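Local coordinates for protein esterase (Staphylococcus aureus subsp. aureus USA300_TCH1516, PDB 3D7R) that probably hydrolyses ester bonds, as a putative esterase of the alpha/beta hydrolase fold, at residues 143-147 with 244-248; 105-109 with 231-235; 289-293 with 309-313. All blocks are in the same frame, centred on the assembly; numbering follows the deposited sequence.

Interaction 1 of 3, residues 143-147 with 244-248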
loop_
_atom_site.group_PDB
_atom_site.type_symbol
_atom_site.label_atom_id
_atom_site.label_comp_id
_atom_site.label_asym_id
_atom_site.label_seq_id
_atom_site.Cartn_x
_atom_site.Cartn_y
_atom_site.Cartn_z
ATOM N N ILE A 143 11.752 -9.556 3.382
ATOM C CA ILE A 143 10.345 -9.943 3.507
ATOM C C ILE A 143 9.886 -10.344 4.933
ATOM O O ILE A 143 8.899 -9.805 5.422
ATOM C CB ILE A 143 9.964 -11.017 2.450
ATOM C CG1 ILE A 143 8.460 -11.338 2.539
ATOM C CG2 ILE A 143 10.882 -12.259 2.570
ATOM C CD1 ILE A 143 7.932 -12.261 1.445
ATOM N N ASP A 144 10.590 -11.259 5.600
ATOM C CA ASP A 144 10.119 -11.721 6.921
ATOM C C ASP A 144 10.136 -10.637 7.983
ATOM O O ASP A 144 9.243 -10.595 8.826
ATOM C CB ASP A 144 10.874 -12.951 7.412
ATOM C CG ASP A 144 10.595 -14.186 6.571
ATOM O OD1 ASP A 144 9.687 -14.180 5.702
ATOM O OD2 ASP A 144 11.294 -15.191 6.797
ATOM N N ASP A 145 11.149 -9.764 7.935
ATOM C CA ASP A 145 11.246 -8.613 8.826
ATOM C C ASP A 145 10.027 -7.714 8.647
ATOM O O ASP A 145 9.437 -7.225 9.609
ATOM C CB ASP A 145 12.507 -7.786 8.495
ATOM C CG ASP A 145 13.796 -8.596 8.620
ATOM O OD1 ASP A 145 14.017 -9.177 9.699
ATOM O OD2 ASP A 145 14.593 -8.648 7.647
ATOM N N THR A 146 9.682 -7.474 7.391
ATOM C CA THR A 146 8.599 -6.562 7.035
ATOM C C THR A 146 7.278 -7.105 7.544
ATOM O O THR A 146 6.521 -6.402 8.229
ATOM C CB THR A 146 8.535 -6.397 5.508
ATOM O OG1 THR A 146 9.767 -5.823 5.063
ATOM C CG2 THR A 146 7.355 -5.482 5.090
ATOM N N PHE A 147 7.013 -8.372 7.235
ATOM C CA PHE A 147 5.741 -8.984 7.634
ATOM C C PHE A 147 5.596 -9.196 9.154
ATOM O O PHE A 147 4.507 -9.029 9.694
ATOM C CB PHE A 147 5.471 -10.276 6.837
ATOM C CG PHE A 147 4.902 -10.020 5.454
ATOM C CD1 PHE A 147 3.669 -9.368 5.300
ATOM C CD2 PHE A 147 5.611 -10.386 4.312
ATOM C CE1 PHE A 147 3.143 -9.113 4.015
ATOM C CE2 PHE A 147 5.096 -10.139 3.032
ATOM C CZ PHE A 147 3.854 -9.508 2.887
ATOM N N LYS A 244 3.594 -16.439 -3.429
ATOM C CA LYS A 244 2.354 -15.751 -3.101
ATOM C C LYS A 244 2.508 -14.681 -2.015
ATOM O O LYS A 244 1.706 -13.760 -1.931
ATOM C CB LYS A 244 1.282 -16.761 -2.704
ATOM C CG LYS A 244 1.563 -17.563 -1.409
ATOM C CD LYS A 244 0.452 -18.607 -1.156
ATOM C CE LYS A 244 0.572 -19.233 0.223
ATOM N NZ LYS A 244 1.740 -20.151 0.278
ATOM N N ARG A 245 3.527 -14.789 -1.166
ATOM C CA ARG A 245 3.707 -13.737 -0.158
ATOM C C ARG A 245 4.218 -12.431 -0.784
ATOM O O ARG A 245 4.003 -11.339 -0.240
ATOM C CB ARG A 245 4.649 -14.197 0.965
ATOM C CG ARG A 245 4.247 -15.504 1.663
ATOM C CD ARG A 245 5.464 -16.070 2.426
ATOM N NE ARG A 245 5.755 -15.174 3.523
ATOM C CZ ARG A 245 6.933 -14.999 4.113
ATOM N NH1 ARG A 245 8.031 -15.662 3.726
ATOM N NH2 ARG A 245 6.992 -14.139 5.111
ATOM N N ILE A 246 4.899 -12.560 -1.916
ATOM C CA ILE A 246 5.457 -11.420 -2.665
ATOM C C ILE A 246 4.464 -10.904 -3.718
ATOM O O ILE A 246 4.290 -9.697 -3.879
ATOM C CB ILE A 246 6.768 -11.828 -3.365
ATOM C CG1 ILE A 246 7.813 -12.221 -2.307
ATOM C CG2 ILE A 246 7.287 -10.677 -4.254
ATOM C CD1 ILE A 246 8.980 -12.963 -2.860
ATOM N N SER A 247 3.828 -11.836 -4.423
ATOM C CA SER A 247 2.839 -11.546 -5.442
ATOM C C SER A 247 1.511 -12.164 -4.992
ATOM O O SER A 247 1.204 -13.296 -5.366
ATOM C CB SER A 247 3.293 -12.138 -6.779
ATOM O OG SER A 247 4.432 -11.451 -7.271
ATOM N N PRO A 248 0.744 -11.434 -4.155
ATOM C CA PRO A 248 -0.479 -11.932 -3.532
ATOM C C PRO A 248 -1.622 -12.263 -4.516
ATOM O O PRO A 248 -2.615 -12.908 -4.127
ATOM C CB PRO A 248 -0.865 -10.793 -2.577
ATOM C CG PRO A 248 -0.277 -9.581 -3.187
ATOM C CD PRO A 248 1.032 -10.050 -3.731
#
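Asp144 and Arg245 form a salt bridge across this contact, and Ile143 packs against one face of the guanidinium. The guanidinium reaches Asp144 end-on with both NH1 and NH2, and both bonds fall on the same carboxylate oxygen, OD1. Arg245 NH2 is 2.8 Å from Asp144 OD1, which it meets on the anti side, 30° out of the carboxylate plane. Arg245 NH1 takes the syn lone pair of Asp144 OD1 at 3.0 Å. OD1 lies almost in the guanidinium plane, but the carboxylate is turned 36° against it. This is therefore not the usual fork in which two nitrogens meet two oxygens. The arginine chain bends at chi3, and that bend swings the guanidinium round to Asp144.

The tightly packed part is formed by Ile143, Ile246 and Phe147. Ile143 CG1 stands anti to the backbone N (chi1 -176°), which sends CD1 out toward the loop. There CD1 sits over the centre of the guanidinium. It also touches Arg245 CB and Ile246 CG1, each at 3.8 Å. Ile246 and Ile143 cross at about a right angle, and Ile246 also packs on Met232 and Ala236 of helix 225-236. Phe147 brings CZ to 3.6 Å from Arg245 O. That carbonyl is hydrogen-bonded to Ser180 of helix 173-187.

Ile143 and Ile246 are buried, whereas Asp144 is exposed and Arg245 partly so. The ion pair thus lies at the solvent margin, where water probably weakens it. The first turn of helix 143-161, the loop before strand 259-264 and helix 173-187 pack together here, in the helical layer flanking the central sheet of the alpha/beta hydrolase fold.

Interaction 2 of 3, residues 105-109 with 231-235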
loop_
_atom_site.group_PDB
_atom_site.type_symbol
_atom_site.label_atom_id
_atom_site.label_comp_id
_atom_site.label_asym_id
_atom_site.label_seq_id
_atom_site.Cartn_x
_atom_site.Cartn_y
_atom_site.Cartn_z
ATOM N N GLY A 105 6.085 2.335 -1.804
ATOM C CA GLY A 105 7.497 2.750 -1.897
ATOM C C GLY A 105 8.405 1.578 -2.197
ATOM O O GLY A 105 9.621 1.659 -1.998
ATOM N N PHE A 106 7.796 0.485 -2.649
ATOM C CA PHE A 106 8.504 -0.718 -3.127
ATOM C C PHE A 106 9.327 -1.448 -2.067
ATOM O O PHE A 106 10.201 -2.238 -2.408
ATOM C CB PHE A 106 9.335 -0.405 -4.388
ATOM C CG PHE A 106 8.622 0.507 -5.356
ATOM C CD1 PHE A 106 7.632 0.011 -6.203
ATOM C CD2 PHE A 106 8.910 1.871 -5.376
ATOM C CE1 PHE A 106 6.945 0.873 -7.072
ATOM C CE2 PHE A 106 8.231 2.747 -6.248
ATOM C CZ PHE A 106 7.251 2.245 -7.101
ATOM N N ASN A 107 9.013 -1.201 -0.791
ATOM C CA ASN A 107 9.731 -1.767 0.369
ATOM C C ASN A 107 11.161 -1.251 0.466
ATOM O O ASN A 107 12.009 -1.880 1.117
ATOM C CB ASN A 107 9.699 -3.311 0.396
ATOM C CG ASN A 107 8.270 -3.866 0.331
ATOM O OD1 ASN A 107 7.434 -3.526 1.160
ATOM N ND2 ASN A 107 7.988 -4.693 -0.675
ATOM N N ALA A 108 11.407 -0.098 -0.156
ATOM C CA ALA A 108 12.729 0.537 -0.197
ATOM C C ALA A 108 12.665 2.014 0.191
ATOM O O ALA A 108 13.622 2.559 0.772
ATOM C CB ALA A 108 13.340 0.403 -1.604
ATOM N N LEU A 109 11.560 2.663 -0.187
ATOM C CA LEU A 109 11.299 4.068 0.128
ATOM C C LEU A 109 10.463 4.220 1.394
ATOM O O LEU A 109 9.613 3.394 1.687
ATOM C CB LEU A 109 10.532 4.737 -1.021
ATOM C CG LEU A 109 11.235 4.786 -2.378
ATOM C CD1 LEU A 109 10.281 5.372 -3.422
ATOM C CD2 LEU A 109 12.529 5.609 -2.278
ATOM N N ILE A 231 14.212 -4.211 -7.185
ATOM C CA ILE A 231 13.971 -3.876 -5.779
ATOM C C ILE A 231 13.348 -5.065 -5.037
ATOM O O ILE A 231 13.795 -5.432 -3.953
ATOM C CB ILE A 231 13.109 -2.624 -5.626
ATOM C CG1 ILE A 231 13.848 -1.400 -6.184
ATOM C CG2 ILE A 231 12.732 -2.399 -4.130
ATOM C CD1 ILE A 231 12.963 -0.144 -6.204
HETATM N N MSE A 232 12.347 -5.683 -5.644
HETATM C CA MSE A 232 11.641 -6.810 -5.014
HETATM C C MSE A 232 12.511 -8.054 -4.861
HETATM O O MSE A 232 12.378 -8.777 -3.866
HETATM C CB MSE A 232 10.327 -7.136 -5.750
HETATM C CG MSE A 232 9.350 -5.971 -5.770
HETATM SE SE MSE A 232 8.712 -5.552 -3.972
HETATM C CE MSE A 232 7.588 -7.111 -3.668
ATOM N N LYS A 233 13.407 -8.285 -5.821
ATOM C CA LYS A 233 14.361 -9.365 -5.716
ATOM C C LYS A 233 15.242 -9.180 -4.479
ATOM O O LYS A 233 15.488 -10.135 -3.741
ATOM C CB LYS A 233 15.217 -9.477 -6.992
ATOM C CG LYS A 233 14.578 -10.334 -8.106
ATOM C CD LYS A 233 15.332 -10.176 -9.449
ATOM C CE LYS A 233 14.501 -10.717 -10.642
ATOM N NZ LYS A 233 15.052 -10.287 -11.991
ATOM N N LYS A 234 15.693 -7.950 -4.240
ATOM C CA LYS A 234 16.521 -7.655 -3.060
ATOM C C LYS A 234 15.750 -7.954 -1.748
ATOM O O LYS A 234 16.264 -8.628 -0.850
ATOM C CB LYS A 234 16.994 -6.205 -3.098
ATOM C CG LYS A 234 17.900 -5.798 -1.930
ATOM C CD LYS A 234 19.239 -6.517 -2.020
ATOM C CE LYS A 234 20.381 -5.617 -1.654
ATOM N NZ LYS A 234 21.654 -6.347 -1.862
ATOM N N TRP A 235 14.512 -7.465 -1.677
ATOM C CA TRP A 235 13.631 -7.663 -0.525
ATOM C C TRP A 235 13.268 -9.148 -0.296
ATOM O O TRP A 235 13.259 -9.635 0.859
ATOM C CB TRP A 235 12.380 -6.817 -0.719
ATOM C CG TRP A 235 11.384 -6.858 0.405
ATOM C CD1 TRP A 235 11.534 -6.370 1.668
ATOM C CD2 TRP A 235 10.058 -7.380 0.329
ATOM N NE1 TRP A 235 10.385 -6.565 2.395
ATOM C CE2 TRP A 235 9.458 -7.184 1.591
ATOM C CE3 TRP A 235 9.320 -8.009 -0.687
ATOM C CZ2 TRP A 235 8.156 -7.595 1.866
ATOM C CZ3 TRP A 235 8.019 -8.414 -0.413
ATOM C CH2 TRP A 235 7.449 -8.195 0.848
#
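Asn107 lies flat over the indole of Trp235, and stacking is the main interaction here. The amide and ring planes are only 18° apart. Asn107 ND2 sits over the centre of the indole, 3.5 Å from Trp235 CD2. Asn107 CB makes a CH-pi contact over the five-membered ring of Trp235, 3.8 Å from its centroid. In Trp235, chi1 (-178°) sends the indole toward the loop and chi2 (67°) turns its face to Asn107. The indole NE1 is hydrogen-bonded to Thr146.

The apolar contacts centre on Ile231. Its CG2 meets Ala108 CB at 3.8 Å and Phe106 CB at 3.9 Å. This methyl also presses tightly on Phe106 O, at 3.1 Å. Met232, present as selenomethionine and bent at chi2 and chi3, brings SE to 3.5 Å from Asn107 ND2.

Backbone bonds shape the loop. Gly105 O accepts from both Ala108 N and Leu109 N. Gly105 ends a His-Gly-Gly sequence after strand 98-102, consistent with the oxyanion-hole loop of hormone-sensitive-lipase-like esterases. Segment 231-235 of helix 225-236 lies against it. No hydrogen bond crosses between the two segments, so this buried contact rests on shape, dispersion and the amide-on-indole stack.

Interaction 3 of 3, residues 289-293 with 309-313. With DMS (dimethyl sulfoxide), chain F.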
loop_
_atom_site.group_PDB
_atom_site.type_symbol
_atom_site.label_atom_id
_atom_site.label_comp_id
_atom_site.label_asym_id
_atom_site.label_seq_id
_atom_site.Cartn_x
_atom_site.Cartn_y
_atom_site.Cartn_z
ATOM N N PHE A 289 -14.359 -2.595 -7.349
ATOM C CA PHE A 289 -13.215 -2.021 -8.026
ATOM C C PHE A 289 -13.632 -0.657 -8.588
ATOM O O PHE A 289 -14.532 -0.553 -9.426
ATOM C CB PHE A 289 -12.692 -2.993 -9.100
ATOM C CG PHE A 289 -11.461 -2.524 -9.840
ATOM C CD1 PHE A 289 -10.614 -1.541 -9.315
ATOM C CD2 PHE A 289 -11.131 -3.101 -11.060
ATOM C CE1 PHE A 289 -9.480 -1.117 -10.007
ATOM C CE2 PHE A 289 -9.983 -2.695 -11.773
ATOM C CZ PHE A 289 -9.165 -1.694 -11.246
ATOM N N TYR A 290 -13.013 0.390 -8.064
ATOM C CA TYR A 290 -13.213 1.729 -8.578
ATOM C C TYR A 290 -12.075 1.992 -9.564
ATOM O O TYR A 290 -10.943 2.221 -9.169
ATOM C CB TYR A 290 -13.215 2.741 -7.430
ATOM C CG TYR A 290 -14.331 2.542 -6.416
ATOM C CD1 TYR A 290 -15.561 3.199 -6.570
ATOM C CD2 TYR A 290 -14.170 1.695 -5.315
ATOM C CE1 TYR A 290 -16.591 3.045 -5.636
ATOM C CE2 TYR A 290 -15.202 1.527 -4.369
ATOM C CZ TYR A 290 -16.404 2.210 -4.544
ATOM O OH TYR A 290 -17.433 2.061 -3.643
ATOM N N ASP A 291 -12.390 1.911 -10.846
ATOM C CA ASP A 291 -11.385 1.917 -11.911
ATOM C C ASP A 291 -11.461 3.256 -12.636
ATOM O O ASP A 291 -12.483 3.582 -13.245
ATOM C CB ASP A 291 -11.672 0.777 -12.882
ATOM C CG ASP A 291 -10.542 0.542 -13.891
ATOM O OD1 ASP A 291 -9.539 1.292 -13.890
ATOM O OD2 ASP A 291 -10.661 -0.430 -14.675
ATOM N N TYR A 292 -10.378 4.030 -12.548
ATOM C CA TYR A 292 -10.314 5.376 -13.143
ATOM C C TYR A 292 -9.523 5.345 -14.457
ATOM O O TYR A 292 -8.308 5.348 -14.444
ATOM C CB TYR A 292 -9.651 6.337 -12.158
ATOM C CG TYR A 292 -10.516 6.733 -10.981
ATOM C CD1 TYR A 292 -10.935 8.055 -10.835
ATOM C CD2 TYR A 292 -10.895 5.804 -10.002
ATOM C CE1 TYR A 292 -11.722 8.446 -9.760
ATOM C CE2 TYR A 292 -11.699 6.195 -8.904
ATOM C CZ TYR A 292 -12.100 7.521 -8.808
ATOM O OH TYR A 292 -12.861 7.955 -7.746
ATOM N N PRO A 293 -10.209 5.306 -15.596
ATOM C CA PRO A 293 -9.512 5.051 -16.874
ATOM C C PRO A 293 -8.300 5.941 -17.186
ATOM O O PRO A 293 -7.323 5.452 -17.753
ATOM C CB PRO A 293 -10.601 5.286 -17.922
ATOM C CG PRO A 293 -11.860 4.981 -17.207
ATOM C CD PRO A 293 -11.663 5.467 -15.786
ATOM N N LYS A 309 -12.365 12.535 -5.002
ATOM C CA LYS A 309 -13.462 11.615 -5.300
ATOM C C LYS A 309 -13.177 10.207 -4.765
ATOM O O LYS A 309 -14.070 9.583 -4.205
ATOM C CB LYS A 309 -13.752 11.564 -6.809
ATOM C CG LYS A 309 -14.966 10.719 -7.184
ATOM C CD LYS A 309 -15.147 10.585 -8.708
ATOM C CE LYS A 309 -16.411 9.772 -8.995
ATOM N NZ LYS A 309 -16.699 9.695 -10.449
ATOM N N ALA A 310 -11.942 9.721 -4.913
ATOM C CA ALA A 310 -11.571 8.392 -4.396
ATOM C C ALA A 310 -11.669 8.363 -2.877
ATOM O O ALA A 310 -12.123 7.391 -2.293
ATOM C CB ALA A 310 -10.167 7.999 -4.839
ATOM N N ILE A 311 -11.207 9.426 -2.243
ATOM C CA ILE A 311 -11.276 9.539 -0.783
ATOM C C ILE A 311 -12.725 9.527 -0.307
ATOM O O ILE A 311 -13.043 8.837 0.669
ATOM C CB ILE A 311 -10.495 10.769 -0.265
ATOM C CG1 ILE A 311 -8.989 10.511 -0.414
ATOM C CG2 ILE A 311 -10.827 11.064 1.208
ATOM C CD1 ILE A 311 -8.151 11.779 -0.485
ATOM N N LYS A 312 -13.609 10.246 -1.011
ATOM C CA LYS A 312 -15.036 10.226 -0.666
ATOM C C LYS A 312 -15.618 8.818 -0.826
ATOM O O LYS A 312 -16.463 8.411 -0.027
ATOM C CB LYS A 312 -15.846 11.220 -1.497
ATOM C CG LYS A 312 -15.586 12.674 -1.169
ATOM C CD LYS A 312 -16.506 13.609 -2.001
ATOM C CE LYS A 312 -15.912 15.019 -2.142
ATOM N NZ LYS A 312 -16.438 15.987 -1.126
ATOM N N GLN A 313 -15.182 8.091 -1.852
ATOM C CA GLN A 313 -15.620 6.707 -2.051
ATOM C C GLN A 313 -15.155 5.768 -0.927
ATOM O O GLN A 313 -15.896 4.861 -0.515
ATOM C CB GLN A 313 -15.155 6.185 -3.407
ATOM C CG GLN A 313 -15.949 6.820 -4.575
ATOM C CD GLN A 313 -15.290 6.630 -5.913
ATOM O OE1 GLN A 313 -14.062 6.528 -6.016
ATOM N NE2 GLN A 313 -16.106 6.571 -6.959
HETATM S S DMS F . -14.951 5.106 -10.532
HETATM O O DMS F . -15.848 6.323 -9.606
HETATM C C1 DMS F . -16.153 4.207 -11.543
HETATM C C2 DMS F . -14.069 5.996 -11.828
HETATM O O HOH W 1 -18.207 4.211 -2.241
#
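In Tyr290 and Tyr292 the first torsion places CG beside the backbone N (chi1 -62° and -74°), and both rings reach toward helix 309-313. Gln313 has the same setting and an extended chain, so its amide arrives between the two rings. Tyr292 OH donates to Gln313 OE1 at 2.5 Å. The hydroxyl stands above the carbonyl plane of the amide, 41° out of it. OE1 itself lies at the edge of the Tyr292 ring.

Gln313 CB covers one face of Tyr290 near its rim, and Gln313 NE2 is 3.4 Å from Tyr290 CD1. Strand 287-292 is the outermost strand on its side of the central sheet of this alpha/beta hydrolase fold. Helix 305-318 packs on it, the short segments running nearly antiparallel with their axes 10.9 Å apart.

One water donates to both Tyr290 OH and Gln313 O. Tyr290 OH is also hydrogen-bonded to Glu288. A dimethyl sulfoxide, probably from the crystallisation liquor, lies between Tyr292, Lys309 and Gln313. Its oxygen accepts from Gln313 NE2 at 2.7 Å. Its C2 lies over the centre of the Tyr292 ring. The aliphatic part of Lys309 passes Tyr292 OH, with CG 3.5 Å from that oxygen.

Interactions 1 and 2 are neighbours, with centres about 11 Å apart. Helix 225-236 serves both, and a probable hydrogen bond between Trp235 O and Ile143 N joins them directly. Their segments alternate along the chain. Interaction 2 is fully buried and has no hydrogen bond across it. Interaction 1 is partly buried and places an ion pair at its solvent side. Interaction 3 is a surface contact on the opposite side of the chain's centre, its own centre about 27 Å from that of interaction 1 and about 26 Å from that of interaction 2. It binds an edge strand to the late helix 305-318 through uncharged hydrogen bonds, water and aromatic contacts.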